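PDB 3MN8: carboxypeptidase D from Drosophila melanogaster, which releases C-terminal arginine or lysine from peptides and proteins as a zinc metallocarboxypeptidase, processing growth factors, peptide hormones and neuropeptides. Local coordinates for residues A[87-92]-A[369-374]; A[253-258]-A[322-327]; A[378-383]-A[402-407]; A[393-398]-A[412-417]. All coordinates share one frame; numbering follows the deposited sequence.

Interaction 1. Residues A[87-92]-A[369-374]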
loop_
_atom_site.group_PDB
_atom_site.type_symbol
_atom_site.label_atom_id
_atom_site.label_comp_id
_atom_site.label_asym_id
_atom_site.label_seq_id
_atom_site.Cartn_x
_atom_site.Cartn_y
_atom_site.Cartn_z
ATOM N N ARG A 87 -0.390 16.125 9.581
ATOM C CA ARG A 87 -1.346 15.472 8.701
ATOM C C ARG A 87 -2.686 16.117 8.999
ATOM O O ARG A 87 -3.148 16.087 10.135
ATOM C CB ARG A 87 -1.414 13.966 8.984
ATOM C CG ARG A 87 -1.686 13.101 7.755
ATOM C CD ARG A 87 -2.041 11.680 8.128
ATOM N NE ARG A 87 -3.444 11.577 8.512
ATOM C CZ ARG A 87 -3.879 11.496 9.761
ATOM N NH1 ARG A 87 -3.026 11.497 10.774
ATOM N NH2 ARG A 87 -5.171 11.412 9.992
ATOM N N ASN A 88 -3.303 16.731 7.999
ATOM C CA ASN A 88 -4.601 17.357 8.224
ATOM C C ASN A 88 -5.622 16.334 8.700
ATOM O O ASN A 88 -5.696 15.214 8.185
ATOM C CB ASN A 88 -5.094 18.051 6.960
ATOM C CG ASN A 88 -4.148 19.138 6.498
ATOM O OD1 ASN A 88 -3.651 19.111 5.367
ATOM N ND2 ASN A 88 -3.882 20.100 7.378
ATOM N N LEU A 89 -6.406 16.717 9.694
ATOM C CA LEU A 89 -7.407 15.826 10.231
ATOM C C LEU A 89 -8.158 15.158 9.080
ATOM O O LEU A 89 -8.563 15.815 8.128
ATOM C CB LEU A 89 -8.375 16.600 11.121
ATOM C CG LEU A 89 -9.203 15.743 12.078
ATOM C CD1 LEU A 89 -8.310 15.252 13.200
ATOM C CD2 LEU A 89 -10.368 16.526 12.636
ATOM N N LEU A 90 -8.314 13.846 9.174
ATOM C CA LEU A 90 -9.112 13.081 8.226
ATOM C C LEU A 90 -8.502 12.976 6.833
ATOM O O LEU A 90 -9.156 12.497 5.910
ATOM C CB LEU A 90 -10.547 13.609 8.159
ATOM C CG LEU A 90 -11.356 13.297 9.423
ATOM C CD1 LEU A 90 -12.766 13.873 9.381
ATOM C CD2 LEU A 90 -11.390 11.793 9.629
ATOM N N THR A 91 -7.258 13.417 6.682
ATOM C CA THR A 91 -6.501 13.066 5.490
ATOM C C THR A 91 -5.936 11.667 5.657
ATOM O O THR A 91 -5.271 11.392 6.663
ATOM C CB THR A 91 -5.329 14.021 5.203
ATOM O OG1 THR A 91 -5.835 15.324 4.877
ATOM C CG2 THR A 91 -4.523 13.497 4.029
ATOM N N PRO A 92 -6.211 10.783 4.673
ATOM C CA PRO A 92 -5.773 9.382 4.650
ATOM C C PRO A 92 -4.277 9.237 4.417
ATOM O O PRO A 92 -3.763 9.707 3.396
ATOM C CB PRO A 92 -6.522 8.791 3.449
ATOM C CG PRO A 92 -7.568 9.804 3.077
ATOM C CD PRO A 92 -7.044 11.122 3.506
ATOM N N SER A 369 -7.624 6.592 15.402
ATOM C CA SER A 369 -6.311 7.164 15.653
ATOM C C SER A 369 -6.301 7.928 16.982
ATOM O O SER A 369 -7.326 8.045 17.659
ATOM C CB SER A 369 -5.947 8.114 14.515
ATOM O OG SER A 369 -6.651 9.340 14.651
ATOM N N LYS A 370 -5.136 8.448 17.356
ATOM C CA LYS A 370 -5.020 9.250 18.570
ATOM C C LYS A 370 -5.976 10.430 18.553
ATOM O O LYS A 370 -6.388 10.907 19.602
ATOM C CB LYS A 370 -3.573 9.726 18.769
ATOM C CG LYS A 370 -2.613 8.589 19.118
ATOM C CD LYS A 370 -1.145 8.940 18.878
ATOM C CE LYS A 370 -0.261 7.712 19.147
ATOM N NZ LYS A 370 1.191 8.039 19.257
ATOM N N ARG A 371 -6.336 10.884 17.359
ATOM C CA ARG A 371 -7.266 11.991 17.210
ATOM C C ARG A 371 -8.679 11.472 16.945
ATOM O O ARG A 371 -9.568 12.212 16.558
ATOM C CB ARG A 371 -6.784 12.971 16.116
ATOM C CG ARG A 371 -5.266 13.256 16.192
ATOM C CD ARG A 371 -4.821 14.622 15.681
ATOM N NE ARG A 371 -4.981 14.791 14.250
ATOM C CZ ARG A 371 -4.017 14.877 13.341
ATOM N NH1 ARG A 371 -4.379 15.020 12.085
ATOM N NH2 ARG A 371 -2.725 14.815 13.648
ATOM N N GLY A 372 -8.882 10.185 17.169
ATOM C CA GLY A 372 -10.204 9.597 17.067
ATOM C C GLY A 372 -10.714 9.508 15.647
ATOM O O GLY A 372 -11.911 9.411 15.405
ATOM N N GLU A 373 -9.795 9.532 14.699
ATOM C CA GLU A 373 -10.166 9.435 13.301
ATOM C C GLU A 373 -10.270 7.989 12.849
ATOM O O GLU A 373 -9.570 7.112 13.361
ATOM C CB GLU A 373 -9.138 10.139 12.415
ATOM C CG GLU A 373 -8.290 11.174 13.099
ATOM C CD GLU A 373 -7.154 11.644 12.203
ATOM O OE1 GLU A 373 -7.456 12.288 11.173
ATOM O OE2 GLU A 373 -5.968 11.362 12.524
ATOM N N TYR A 374 -11.139 7.754 11.870
ATOM C CA TYR A 374 -11.220 6.460 11.212
ATOM C C TYR A 374 -11.630 6.686 9.761
ATOM O O TYR A 374 -12.329 7.651 9.435
ATOM C CB TYR A 374 -12.242 5.555 11.894
ATOM C CG TYR A 374 -13.661 5.913 11.528
ATOM C CD1 TYR A 374 -14.396 6.820 12.296
ATOM C CD2 TYR A 374 -14.261 5.367 10.393
ATOM C CE1 TYR A 374 -15.699 7.170 11.936
ATOM C CE2 TYR A 374 -15.555 5.709 10.031
ATOM C CZ TYR A 374 -16.266 6.608 10.806
ATOM O OH TYR A 374 -17.546 6.934 10.443
#

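Interaction 2. Residues A[253-258]-A[322-327]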
loop_
_atom_site.group_PDB
_atom_site.type_symbol
_atom_site.label_atom_id
_atom_site.label_comp_id
_atom_site.label_asym_id
_atom_site.label_seq_id
_atom_site.Cartn_x
_atom_site.Cartn_y
_atom_site.Cartn_z
ATOM N N HIS A 253 -9.287 -4.595 -8.901
ATOM C CA HIS A 253 -9.853 -4.323 -10.219
ATOM C C HIS A 253 -9.525 -2.919 -10.664
ATOM O O HIS A 253 -9.286 -2.683 -11.849
ATOM C CB HIS A 253 -11.362 -4.527 -10.240
ATOM C CG HIS A 253 -11.780 -5.893 -10.699
ATOM N ND1 HIS A 253 -12.574 -6.728 -9.939
ATOM C CD2 HIS A 253 -11.510 -6.572 -11.841
ATOM C CE1 HIS A 253 -12.773 -7.861 -10.589
ATOM N NE2 HIS A 253 -12.140 -7.790 -11.748
ATOM N N THR A 254 -9.504 -1.990 -9.710
ATOM C CA THR A 254 -9.108 -0.617 -10.009
ATOM C C THR A 254 -7.753 -0.571 -10.713
ATOM O O THR A 254 -7.573 0.158 -11.683
ATOM C CB THR A 254 -8.994 0.236 -8.747
ATOM O OG1 THR A 254 -10.237 0.214 -8.038
ATOM C CG2 THR A 254 -8.650 1.657 -9.122
ATOM N N TYR A 255 -6.794 -1.344 -10.211
ATOM C CA TYR A 255 -5.458 -1.357 -10.796
ATOM C C TYR A 255 -5.438 -2.114 -12.127
ATOM O O TYR A 255 -4.932 -1.619 -13.139
ATOM C CB TYR A 255 -4.443 -1.964 -9.817
ATOM C CG TYR A 255 -3.011 -1.651 -10.185
ATOM C CD1 TYR A 255 -2.369 -2.346 -11.214
ATOM C CD2 TYR A 255 -2.303 -0.650 -9.515
ATOM C CE1 TYR A 255 -1.051 -2.058 -11.566
ATOM C CE2 TYR A 255 -0.987 -0.350 -9.856
ATOM C CZ TYR A 255 -0.366 -1.059 -10.886
ATOM O OH TYR A 255 0.936 -0.773 -11.234
ATOM N N SER A 256 -5.995 -3.316 -12.126
ATOM C CA SER A 256 -5.937 -4.142 -13.317
ATOM C C SER A 256 -6.756 -3.513 -14.443
ATOM O O SER A 256 -6.287 -3.410 -15.579
ATOM C CB SER A 256 -6.423 -5.558 -13.004
ATOM O OG SER A 256 -6.240 -6.420 -14.116
ATOM N N ASP A 257 -7.981 -3.097 -14.127
ATOM C CA ASP A 257 -8.871 -2.509 -15.130
ATOM C C ASP A 257 -8.152 -1.376 -15.868
ATOM O O ASP A 257 -8.323 -1.203 -17.073
ATOM C CB ASP A 257 -10.179 -1.996 -14.492
ATOM C CG ASP A 257 -11.151 -3.123 -14.125
ATOM O OD1 ASP A 257 -10.770 -4.300 -14.257
ATOM O OD2 ASP A 257 -12.301 -2.837 -13.702
ATOM N N ASN A 258 -7.343 -0.616 -15.134
ATOM C CA ASN A 258 -6.606 0.510 -15.702
ATOM C C ASN A 258 -5.245 0.150 -16.300
ATOM O O ASN A 258 -4.483 1.032 -16.692
ATOM C CB ASN A 258 -6.440 1.610 -14.655
ATOM C CG ASN A 258 -7.698 2.438 -14.490
ATOM O OD1 ASN A 258 -7.989 3.318 -15.307
ATOM N ND2 ASN A 258 -8.463 2.156 -13.438
ATOM N N GLN A 322 4.104 4.238 -18.514
ATOM C CA GLN A 322 2.867 4.640 -19.176
ATOM C C GLN A 322 1.699 3.700 -18.886
ATOM O O GLN A 322 0.548 4.139 -18.828
ATOM C CB GLN A 322 3.067 4.779 -20.682
ATOM C CG GLN A 322 2.666 6.138 -21.207
ATOM C CD GLN A 322 3.593 7.237 -20.725
ATOM O OE1 GLN A 322 3.146 8.317 -20.329
ATOM N NE2 GLN A 322 4.895 6.963 -20.750
ATOM N N ARG A 323 1.995 2.417 -18.702
ATOM C CA ARG A 323 0.957 1.433 -18.370
ATOM C C ARG A 323 0.439 1.569 -16.938
ATOM O O ARG A 323 -0.773 1.594 -16.694
ATOM C CB ARG A 323 1.493 0.017 -18.580
ATOM C CG ARG A 323 2.132 -0.166 -19.934
ATOM C CD ARG A 323 2.832 -1.500 -20.040
ATOM N NE ARG A 323 3.103 -1.872 -21.426
ATOM C CZ ARG A 323 3.872 -2.897 -21.768
ATOM N NH1 ARG A 323 4.437 -3.634 -20.817
ATOM N NH2 ARG A 323 4.077 -3.183 -23.049
ATOM N N ASN A 324 1.365 1.656 -15.989
ATOM C CA ASN A 324 1.000 1.632 -14.589
ATOM C C ASN A 324 0.565 2.995 -14.086
ATOM O O ASN A 324 -0.065 3.107 -13.032
ATOM C CB ASN A 324 2.164 1.111 -13.760
ATOM C CG ASN A 324 2.498 -0.334 -14.072
ATOM O OD1 ASN A 324 2.072 -1.242 -13.358
ATOM N ND2 ASN A 324 3.263 -0.558 -15.146
ATOM N N LYS A 325 0.900 4.030 -14.849
ATOM C CA LYS A 325 0.589 5.414 -14.482
ATOM C C LYS A 325 -0.840 5.610 -13.957
ATOM O O LYS A 325 -1.028 6.066 -12.830
ATOM C CB LYS A 325 0.834 6.326 -15.687
ATOM C CG LYS A 325 0.882 7.815 -15.396
ATOM C CD LYS A 325 0.960 8.532 -16.720
ATOM C CE LYS A 325 1.107 10.018 -16.558
ATOM N NZ LYS A 325 1.313 10.637 -17.894
ATOM N N ALA A 326 -1.827 5.267 -14.786
ATOM C CA ALA A 326 -3.244 5.401 -14.447
ATOM C C ALA A 326 -3.684 4.496 -13.286
ATOM O O ALA A 326 -4.459 4.912 -12.409
ATOM C CB ALA A 326 -4.102 5.132 -15.675
ATOM N N SER A 327 -3.195 3.258 -13.287
ATOM C CA SER A 327 -3.518 2.293 -12.234
ATOM C C SER A 327 -2.973 2.696 -10.855
ATOM O O SER A 327 -3.552 2.362 -9.831
ATOM C CB SER A 327 -2.989 0.909 -12.622
ATOM O OG SER A 327 -3.289 0.612 -13.984
#

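Interaction 3. Residues A[378-383]-A[402-407]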
loop_
_atom_site.group_PDB
_atom_site.type_symbol
_atom_site.label_atom_id
_atom_site.label_comp_id
_atom_site.label_asym_id
_atom_site.label_seq_id
_atom_site.Cartn_x
_atom_site.Cartn_y
_atom_site.Cartn_z
ATOM N N LEU A 378 -15.351 1.502 1.682
ATOM C CA LEU A 378 -16.564 0.757 1.396
ATOM C C LEU A 378 -16.901 0.710 -0.091
ATOM O O LEU A 378 -16.670 1.644 -0.840
ATOM C CB LEU A 378 -17.747 1.311 2.211
ATOM C CG LEU A 378 -17.780 1.079 3.735
ATOM C CD1 LEU A 378 -18.869 1.892 4.397
ATOM C CD2 LEU A 378 -17.969 -0.390 4.076
ATOM N N THR A 379 -17.428 -0.425 -0.501
ATOM C CA THR A 379 -18.064 -0.572 -1.784
ATOM C C THR A 379 -19.337 0.250 -1.735
ATOM O O THR A 379 -19.880 0.469 -0.651
ATOM C CB THR A 379 -18.414 -2.047 -1.976
ATOM O OG1 THR A 379 -17.202 -2.773 -2.215
ATOM C CG2 THR A 379 -19.385 -2.259 -3.142
ATOM N N PRO A 380 -19.808 0.731 -2.896
ATOM C CA PRO A 380 -21.136 1.361 -2.933
ATOM C C PRO A 380 -22.241 0.478 -2.315
ATOM O O PRO A 380 -22.187 -0.761 -2.396
ATOM C CB PRO A 380 -21.372 1.577 -4.429
ATOM C CG PRO A 380 -19.981 1.775 -4.982
ATOM C CD PRO A 380 -19.095 0.851 -4.181
ATOM N N GLY A 381 -23.229 1.123 -1.698
ATOM C CA GLY A 381 -24.282 0.422 -0.989
ATOM C C GLY A 381 -24.712 1.185 0.247
ATOM O O GLY A 381 -24.294 2.326 0.447
ATOM N N LEU A 382 -25.557 0.580 1.078
ATOM C CA LEU A 382 -25.979 1.262 2.288
ATOM C C LEU A 382 -25.676 0.421 3.508
ATOM O O LEU A 382 -25.865 -0.793 3.494
ATOM C CB LEU A 382 -27.454 1.672 2.225
ATOM C CG LEU A 382 -28.573 0.642 2.352
ATOM C CD1 LEU A 382 -28.675 0.073 3.768
ATOM C CD2 LEU A 382 -29.886 1.295 1.962
ATOM N N TYR A 383 -25.203 1.081 4.563
ATOM C CA TYR A 383 -24.714 0.385 5.744
ATOM C C TYR A 383 -25.196 0.959 7.081
ATOM O O TYR A 383 -25.568 2.119 7.189
ATOM C CB TYR A 383 -23.199 0.381 5.732
ATOM C CG TYR A 383 -22.578 -0.045 4.426
ATOM C CD1 TYR A 383 -22.555 0.812 3.328
ATOM C CD2 TYR A 383 -21.978 -1.298 4.299
ATOM C CE1 TYR A 383 -21.967 0.426 2.123
ATOM C CE2 TYR A 383 -21.387 -1.696 3.106
ATOM C CZ TYR A 383 -21.382 -0.833 2.020
ATOM O OH TYR A 383 -20.788 -1.237 0.840
ATOM N N VAL A 402 -23.646 4.771 0.945
ATOM C CA VAL A 402 -22.337 5.003 0.345
ATOM C C VAL A 402 -22.374 4.963 -1.174
ATOM O O VAL A 402 -22.447 3.887 -1.785
ATOM C CB VAL A 402 -21.279 4.010 0.819
ATOM C CG1 VAL A 402 -19.993 4.220 0.033
ATOM C CG2 VAL A 402 -21.051 4.171 2.298
ATOM N N THR A 403 -22.352 6.155 -1.764
ATOM C CA THR A 403 -22.072 6.334 -3.178
ATOM C C THR A 403 -20.632 6.784 -3.251
ATOM O O THR A 403 -20.218 7.677 -2.508
ATOM C CB THR A 403 -22.977 7.407 -3.834
ATOM O OG1 THR A 403 -22.488 7.699 -5.148
ATOM C CG2 THR A 403 -22.992 8.694 -3.020
ATOM N N ASN A 404 -19.849 6.143 -4.107
ATOM C CA ASN A 404 -18.452 6.533 -4.231
ATOM C C ASN A 404 -18.279 7.391 -5.467
ATOM O O ASN A 404 -17.473 7.087 -6.354
ATOM C CB ASN A 404 -17.526 5.312 -4.244
ATOM C CG ASN A 404 -17.455 4.628 -2.889
ATOM O OD1 ASN A 404 -17.383 5.291 -1.850
ATOM N ND2 ASN A 404 -17.493 3.300 -2.893
ATOM N N ASP A 405 -19.060 8.467 -5.502
ATOM C CA ASP A 405 -19.086 9.400 -6.623
ATOM C C ASP A 405 -18.259 10.647 -6.316
ATOM O O ASP A 405 -17.506 11.131 -7.177
ATOM C CB ASP A 405 -20.537 9.786 -6.956
ATOM C CG ASP A 405 -20.672 10.478 -8.310
ATOM O OD1 ASP A 405 -19.691 11.090 -8.793
ATOM O OD2 ASP A 405 -21.772 10.413 -8.898
ATOM N N ASN A 406 -18.394 11.163 -5.093
ATOM C CA ASN A 406 -17.673 12.375 -4.724
ATOM C C ASN A 406 -16.230 12.133 -4.328
ATOM O O ASN A 406 -15.822 11.006 -4.033
ATOM C CB ASN A 406 -18.366 13.173 -3.620
ATOM C CG ASN A 406 -17.573 14.413 -3.229
ATOM O OD1 ASN A 406 -17.393 15.329 -4.035
ATOM N ND2 ASN A 406 -17.065 14.431 -2.000
ATOM N N GLN A 407 -15.478 13.229 -4.310
ATOM C CA GLN A 407 -14.036 13.180 -4.192
ATOM C C GLN A 407 -13.547 12.632 -2.861
ATOM O O GLN A 407 -12.485 12.018 -2.799
ATOM C CB GLN A 407 -13.442 14.563 -4.455
ATOM C CG GLN A 407 -13.175 14.842 -5.925
ATOM C CD GLN A 407 -12.597 16.227 -6.161
ATOM O OE1 GLN A 407 -12.853 17.160 -5.396
ATOM N NE2 GLN A 407 -11.815 16.371 -7.229
#

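Interaction 4. Residues A[393-398]-A[412-417]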
loop_
_atom_site.group_PDB
_atom_site.type_symbol
_atom_site.label_atom_id
_atom_site.label_comp_id
_atom_site.label_asym_id
_atom_site.label_seq_id
_atom_site.Cartn_x
_atom_site.Cartn_y
_atom_site.Cartn_z
ATOM N N GLN A 393 -20.428 3.637 26.472
ATOM C CA GLN A 393 -21.634 2.987 25.981
ATOM C C GLN A 393 -21.577 2.979 24.458
ATOM O O GLN A 393 -21.327 4.007 23.823
ATOM C CB GLN A 393 -22.894 3.696 26.487
ATOM C CG GLN A 393 -22.916 3.879 27.997
ATOM C CD GLN A 393 -24.199 4.517 28.519
ATOM O OE1 GLN A 393 -24.950 5.154 27.772
ATOM N NE2 GLN A 393 -24.453 4.348 29.818
ATOM N N THR A 394 -21.776 1.799 23.884
ATOM C CA THR A 394 -21.700 1.628 22.445
ATOM C C THR A 394 -22.749 2.495 21.779
ATOM O O THR A 394 -23.926 2.399 22.107
ATOM C CB THR A 394 -21.939 0.168 22.048
ATOM O OG1 THR A 394 -20.999 -0.670 22.725
ATOM C CG2 THR A 394 -21.773 -0.001 20.549
ATOM N N SER A 395 -22.318 3.342 20.850
ATOM C CA SER A 395 -23.230 4.264 20.185
ATOM C C SER A 395 -24.410 3.564 19.539
ATOM O O SER A 395 -24.344 2.375 19.196
ATOM C CB SER A 395 -22.509 5.033 19.086
ATOM O OG SER A 395 -22.290 4.190 17.969
ATOM N N ALA A 396 -25.488 4.322 19.359
ATOM C CA ALA A 396 -26.590 3.876 18.529
ATOM C C ALA A 396 -26.078 3.819 17.090
ATOM O O ALA A 396 -25.135 4.528 16.730
ATOM C CB ALA A 396 -27.767 4.834 18.647
ATOM N N PRO A 397 -26.702 2.977 16.259
ATOM C CA PRO A 397 -26.239 2.781 14.885
ATOM C C PRO A 397 -26.683 3.915 13.973
ATOM O O PRO A 397 -27.728 4.528 14.197
ATOM C CB PRO A 397 -26.932 1.474 14.458
ATOM C CG PRO A 397 -27.683 0.964 15.694
ATOM C CD PRO A 397 -27.884 2.153 16.568
ATOM N N GLN A 398 -25.885 4.186 12.950
ATOM C CA GLN A 398 -26.267 5.147 11.930
ATOM C C GLN A 398 -26.286 4.451 10.568
ATOM O O GLN A 398 -25.430 3.613 10.255
ATOM C CB GLN A 398 -25.343 6.386 11.939
ATOM C CG GLN A 398 -25.446 7.252 13.225
ATOM C CD GLN A 398 -24.401 8.377 13.327
ATOM O OE1 GLN A 398 -24.199 9.148 12.394
ATOM N NE2 GLN A 398 -23.750 8.475 14.481
ATOM N N LEU A 412 -18.927 11.060 8.890
ATOM C CA LEU A 412 -19.870 10.404 9.777
ATOM C C LEU A 412 -19.189 10.251 11.122
ATOM O O LEU A 412 -18.236 9.492 11.257
ATOM C CB LEU A 412 -20.264 9.031 9.220
ATOM C CG LEU A 412 -21.347 8.242 9.967
ATOM C CD1 LEU A 412 -22.701 8.892 9.784
ATOM C CD2 LEU A 412 -21.397 6.799 9.500
ATOM N N ASP A 413 -19.669 10.992 12.115
ATOM C CA ASP A 413 -19.011 11.050 13.418
ATOM C C ASP A 413 -19.810 10.334 14.482
ATOM O O ASP A 413 -20.954 9.951 14.269
ATOM C CB ASP A 413 -18.806 12.503 13.867
ATOM C CG ASP A 413 -17.865 13.275 12.966
ATOM O OD1 ASP A 413 -17.228 12.672 12.074
ATOM O OD2 ASP A 413 -17.760 14.499 13.168
ATOM N N PHE A 414 -19.192 10.187 15.643
ATOM C CA PHE A 414 -19.828 9.554 16.775
ATOM C C PHE A 414 -19.462 10.257 18.073
ATOM O O PHE A 414 -18.288 10.558 18.319
ATOM C CB PHE A 414 -19.418 8.086 16.849
ATOM C CG PHE A 414 -19.843 7.290 15.654
ATOM C CD1 PHE A 414 -19.009 7.183 14.551
ATOM C CD2 PHE A 414 -21.082 6.655 15.624
ATOM C CE1 PHE A 414 -19.393 6.448 13.439
ATOM C CE2 PHE A 414 -21.481 5.921 14.517
ATOM C CZ PHE A 414 -20.633 5.813 13.421
ATOM N N LYS A 415 -20.477 10.536 18.886
ATOM C CA LYS A 415 -20.269 10.874 20.287
ATOM C C LYS A 415 -20.687 9.692 21.164
ATOM O O LYS A 415 -21.768 9.120 20.994
ATOM C CB LYS A 415 -21.019 12.147 20.682
ATOM C CG LYS A 415 -20.477 13.389 20.017
ATOM C CD LYS A 415 -20.894 14.649 20.761
ATOM C CE LYS A 415 -20.059 15.855 20.329
ATOM N NZ LYS A 415 -20.307 17.044 21.204
ATOM N N LEU A 416 -19.803 9.322 22.085
ATOM C CA LEU A 416 -20.040 8.213 22.997
ATOM C C LEU A 416 -20.049 8.722 24.417
ATOM O O LEU A 416 -19.205 9.544 24.788
ATOM C CB LEU A 416 -18.933 7.167 22.873
ATOM C CG LEU A 416 -18.604 6.628 21.486
ATOM C CD1 LEU A 416 -17.536 5.533 21.561
ATOM C CD2 LEU A 416 -19.867 6.111 20.842
ATOM N N ALA A 417 -20.997 8.229 25.212
ATOM C CA ALA A 417 -21.081 8.605 26.617
ATOM C C ALA A 417 -20.308 7.590 27.439
ATOM O O ALA A 417 -20.242 6.425 27.073
ATOM C CB ALA A 417 -22.522 8.677 27.064
#

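Interaction 1. Residues A[87-92]-A[369-374]
R87 and E373 meet tip to tip, their guanidinium and carboxylate planes 29° apart. R87 NH2 gives a nearly straight hydrogen bond to E373 OE2 (2.7 Å) as part of a salt bridge; the oxygen lies in the guanidinium plane and is met on its syn side, somewhat out of the carboxylate plane. The bend at chi3 brings NE of R87 round, and NE bonds T91 O at 2.6 Å, so the guanidinium is held from both segments. E373 OE2 also bonds S369 OG through its anti lone pair, while E373 OE1 accepts from L90 N at 2.7 Å. This ties the type II turn N88 to T91 of the catalytic domain to the type I turn S369 to G372 of the transthyretin-like domain, an interdomain salt-bridge network. S369 OG accepts from R371 N, an ST turn. Over one face of the R87 guanidinium lies R371 NH1, the two planes 6° apart. R371 NH1 donates to R87 O, tilted 25° from the carbonyl plane, and the E373 carboxylate would probably offset the two like charges. L89 CD1 reaches R371 NE at the guanidinium edge (3.5 Å), and L90 CD2 packs on E373 CB (3.9 Å).

Interaction 2. Residues A[253-258]-A[322-327]
Y255 presents one ring face to S327, whose CB sits 3.3 Å from the ring centroid and only 4° off the ring normal, a CH-pi contact over the centre of the ring. At the far end of the same ring, near its plane, the Y255 hydroxyl donates to N324 OD1 at 2.5 Å. The phenol is thus met over its face and at its edge by residues three positions apart on one helix, and the ring and amide planes are turned 53° against each other. Y255 CG is anti to the backbone N (chi1 -164°), which sets CG on the side from which the ring reaches 322-327. S327 OG turns to two backbone carbonyls of 253-258: it lies 2.9 Å from Y255 O and 3.0 Å from N258 O, so its single proton could serve either carbonyl. N258 CB packs 3.4 Å from S327 OG.

Two backbone carbonyls position these groups from behind. T254 O receives a straight, in-plane hydrogen bond from N258 ND2 (2.8 Å), and E320 O, one turn back, receives one from N324 ND2, which helps fix the rotation of the amide that offers OD1 to the phenol.

Helix 245-257 meets helix 317-333 in the catalytic domain. The Y255 ring also touches L328 and L331 of the latter and L306, just after strand 300-305, while N324 packs on L110 of helix 106-121 and S256 on I276 of strand 276-278.

Interaction 3. Residues A[378-383]-A[402-407]
V402 has CG1 anti to its backbone N (chi1 174°), with CG2 beside the N, and this rotation hands CG2 to the cluster formed by L378 and Y383. CG2 lies 3.8 Å from L378 CD1, the two side chains crossing at about a right angle. It is equally far, 3.8 Å, from Y383 CD1, and approaches that ring obliquely. L378 CD1 in turn sits over the centre of one face of the Y383 ring, so the tyrosine, leucine and valine are mutually in contact. N404 turns CG anti to its own carbonyl carbon (chi1 -70°), from where ND2 reaches L378 O at 2.8 Å. The donor is tilted 21° from that carbonyl plane. The same ND2 lies against P380 CD (3.2 Å), the two side chains again at about a right angle, and the other end of the amide is engaged too, N404 OD1 accepting from G338 N.

The backbones are also joined directly. G381 and V402 form an antiparallel hydrogen-bonded pair, G381 N donating to V402 O (2.9 Å) and V402 N to G381 O (2.6 Å). P380 CA adds a CA-H...O contact to V402 O. The backbone angles at G381 would jam a CB against the preceding carbonyl O, consistent with glycine here.

T379 and P380 also touch helix 245-257 of the catalytic domain. The paired strand ends, 381-388 and 398-402, belong to the antiparallel sheet of the all-beta transthyretin-like domain.

Interaction 4. Residues A[393-398]-A[412-417]
Q393 and A417 stand at one end of two segments that run in nearly opposed directions, 158° apart end to end, and Q393 N donates to A417 O at 2.9 Å. At the other end the link is made by a side chain: Q398 NE2 reaches D413 O at 3.2 Å, with that oxygen tilted from the amide plane. Q398 holds CG anti to its carbonyl carbon (chi1 -66°); the chain runs on extended beyond CG, and its amide meets the F414 ring tip to tip, the two planes 49° apart. NE2 comes obliquely to within 3.4 Å of F414 CE2, while OE1 lies beside L412 CD1. The two segments thus meet where the sheets of the transthyretin-like beta domain face each other: 393-398 leads into strand 398-402 of one, and 412-417 covers the end of strand 410-415 of the other and runs past it. F414 packs between the two sheets, touching V385 and A387 on strand 381-388 and V343 on strand 339-344. S395 CB rests on L416 CD2 (3.4 Å), and L416 packs further against V343 and I351. S395 OG, in the crowded position between the backbone N and carbonyl carbon, approaches F414 CD2 obliquely at 3.6 Å; it accepts from A387 N and bonds A396 O from above the carbonyl plane.

The chain is the first carboxypeptidase-like domain of the protein, in its active 1B form. Interaction 1 joins its catalytic part to its transthyretin-like part; interaction 2 lies within the former, interactions 3 and 4 within the latter. Interaction 1 touches interaction 4: Y374 OH is 2.8 Å from L412 O, a probable hydrogen bond. Interactions 3 and 4 have alternating segments along the chain, their centres about 20 Å apart. Interaction 2 is nearest the active site: the Y255 side chain is about 8 Å from that of E305, the probable proton donor/acceptor, and about 14 Å from the zinc. Helix 245-257 carries Y255 and is touched by T379 and P380 of interaction 3.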